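Local coordinates for 2-hydroxyisobutyryl-CoA synthetase (Aquincola tertiaricarbonis, PDB 6HDY), which belongs to the acyl-CoA synthetases of the ANL superfamily of AMP-binding enzymes, with a C-terminal domain of the AMP-binding type, at residues L413-E418 with H440-V445. Sequence-based numbering, arbitrary orientation.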
loop_
_atom_site.group_PDB
_atom_site.type_symbol
_atom_site.label_atom_id
_atom_site.label_comp_id
_atom_site.label_asym_id
_atom_site.label_seq_id
_atom_site.Cartn_x
_atom_site.Cartn_y
_atom_site.Cartn_z
ATOM N N LEU A 413 13.288 32.238 20.102
ATOM C CA LEU A 413 12.595 31.091 19.561
ATOM C C LEU A 413 11.083 31.348 19.582
ATOM O O LEU A 413 10.533 31.596 20.644
ATOM C CB LEU A 413 12.953 29.842 20.385
ATOM C CG LEU A 413 12.214 28.530 20.026
ATOM C CD1 LEU A 413 12.488 28.100 18.587
ATOM C CD2 LEU A 413 12.591 27.423 20.980
ATOM N N LEU A 414 10.419 31.294 18.408
ATOM C CA LEU A 414 8.972 31.489 18.308
ATOM C C LEU A 414 8.294 30.115 18.251
ATOM O O LEU A 414 8.600 29.302 17.363
ATOM C CB LEU A 414 8.560 32.358 17.088
ATOM C CG LEU A 414 9.160 33.772 16.938
ATOM C CD1 LEU A 414 8.585 34.466 15.726
ATOM C CD2 LEU A 414 8.920 34.638 18.177
ATOM N N LEU A 415 7.386 29.852 19.214
ATOM C CA LEU A 415 6.653 28.583 19.294
ATOM C C LEU A 415 5.151 28.809 19.316
ATOM O O LEU A 415 4.686 29.758 19.942
ATOM C CB LEU A 415 7.078 27.766 20.534
ATOM C CG LEU A 415 8.561 27.352 20.686
ATOM C CD1 LEU A 415 8.791 26.646 22.028
ATOM C CD2 LEU A 415 9.018 26.411 19.527
ATOM N N ARG A 416 4.401 27.965 18.587
ATOM C CA ARG A 416 2.938 27.938 18.555
ATOM C C ARG A 416 2.646 26.614 19.240
ATOM O O ARG A 416 2.982 25.562 18.693
ATOM C CB ARG A 416 2.358 27.962 17.120
ATOM C CG ARG A 416 2.690 29.235 16.308
ATOM C CD ARG A 416 1.773 29.362 15.097
ATOM N NE ARG A 416 0.562 30.103 15.454
ATOM C CZ ARG A 416 -0.597 30.070 14.799
ATOM N NH1 ARG A 416 -0.740 29.307 13.719
ATOM N NH2 ARG A 416 -1.630 30.789 15.229
ATOM N N VAL A 417 2.143 26.663 20.490
ATOM C CA VAL A 417 1.932 25.456 21.291
ATOM C C VAL A 417 0.454 25.222 21.645
ATOM O O VAL A 417 -0.256 26.142 22.064
ATOM C CB VAL A 417 2.841 25.467 22.559
ATOM C CG1 VAL A 417 2.626 24.232 23.426
ATOM C CG2 VAL A 417 4.318 25.608 22.190
ATOM N N GLU A 418 0.010 23.978 21.482
ATOM C CA GLU A 418 -1.330 23.578 21.868
ATOM C C GLU A 418 -1.356 23.224 23.364
ATOM O O GLU A 418 -0.531 22.421 23.806
ATOM C CB GLU A 418 -1.780 22.328 21.083
ATOM C CG GLU A 418 -2.776 22.593 19.971
ATOM C CD GLU A 418 -3.270 21.351 19.261
ATOM O OE1 GLU A 418 -3.568 20.348 19.951
ATOM O OE2 GLU A 418 -3.439 21.406 18.021
ATOM N N HIS A 440 9.281 29.001 29.942
ATOM C CA HIS A 440 10.335 28.771 30.932
ATOM C C HIS A 440 11.042 27.443 30.728
ATOM O O HIS A 440 12.265 27.438 30.648
ATOM C CB HIS A 440 9.775 28.870 32.366
ATOM C CG HIS A 440 10.784 28.615 33.452
ATOM N ND1 HIS A 440 11.544 29.646 33.994
ATOM C CD2 HIS A 440 11.095 27.460 34.093
ATOM C CE1 HIS A 440 12.295 29.084 34.934
ATOM N NE2 HIS A 440 12.062 27.770 35.030
ATOM N N ARG A 441 10.286 26.324 30.663
ATOM C CA ARG A 441 10.835 24.971 30.507
ATOM C C ARG A 441 11.807 24.911 29.316
ATOM O O ARG A 441 12.968 24.523 29.483
ATOM C CB ARG A 441 9.704 23.921 30.372
ATOM C CG ARG A 441 9.922 22.635 31.182
ATOM C CD ARG A 441 8.927 22.501 32.335
ATOM N NE ARG A 441 8.297 21.175 32.398
ATOM C CZ ARG A 441 7.312 20.842 33.232
ATOM N NH1 ARG A 441 6.829 21.730 34.093
ATOM N NH2 ARG A 441 6.803 19.615 33.211
ATOM N N VAL A 442 11.340 25.371 28.143
ATOM C CA VAL A 442 12.080 25.435 26.877
ATOM C C VAL A 442 13.347 26.291 27.032
ATOM O O VAL A 442 14.410 25.877 26.567
ATOM C CB VAL A 442 11.140 25.896 25.728
ATOM C CG1 VAL A 442 11.901 26.172 24.437
ATOM C CG2 VAL A 442 10.048 24.853 25.482
ATOM N N GLN A 443 13.241 27.442 27.753
ATOM C CA GLN A 443 14.366 28.340 28.040
ATOM C C GLN A 443 15.421 27.641 28.888
ATOM O O GLN A 443 16.598 27.737 28.573
ATOM C CB GLN A 443 13.910 29.644 28.724
ATOM C CG GLN A 443 13.197 30.622 27.790
ATOM C CD GLN A 443 13.020 32.003 28.369
ATOM O OE1 GLN A 443 11.927 32.576 28.327
ATOM N NE2 GLN A 443 14.100 32.595 28.866
ATOM N N THR A 444 14.999 26.915 29.939
ATOM C CA THR A 444 15.882 26.167 30.838
ATOM C C THR A 444 16.596 25.038 30.071
ATOM O O THR A 444 17.779 24.782 30.322
ATOM C CB THR A 444 15.063 25.589 32.014
ATOM O OG1 THR A 444 14.100 26.548 32.455
ATOM C CG2 THR A 444 15.933 25.128 33.181
ATOM N N VAL A 445 15.875 24.375 29.143
ATOM C CA VAL A 445 16.391 23.246 28.372
ATOM C C VAL A 445 17.462 23.687 27.360
ATOM O O VAL A 445 18.580 23.162 27.392
ATOM C CB VAL A 445 15.241 22.402 27.718
ATOM C CG1 VAL A 445 15.774 21.415 26.680
ATOM C CG2 VAL A 445 14.424 21.656 28.776
#
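The extended strand segment 413-418 and segment 440-445 of helix 428-446 keep their backbones well apart, the nearest CA atoms, those of Leu413 and Gln443, lying 9.1 Å from each other, and the side chains of Leu413, Leu415 and Val442 bridge the gap by apolar contact. The two leucines stand two residues apart on the same face of the strand, and Val442 reaches both. Its CG1 lies 3.7 Å from Leu413 CD2 and 4.0 Å from Leu415 CD1, while Val442 CG2 comes within 4.1 Å of Leu415 CD1. Leu413 crosses the valine at about a right angle; its chi1 of 175° swings CG away from its own N and carries CD2 to the valine. Leu415 meets Val442 tip to tip. Branched, purely apolar residues suit this buried place: the short valine keeps its two methyls close to the helix backbone, and the longer leucines span the rest of the gap. Ile386 of helix 383-391 and Ile402 of strand 399-403 also touch both leucines. Strand 413-419 is an inner strand of a mixed sheet, parallel to its neighbour 450-454. The two form a beta-alpha-beta crossover within the C-terminal domain, with helix 428-446 as the main helix of the connection.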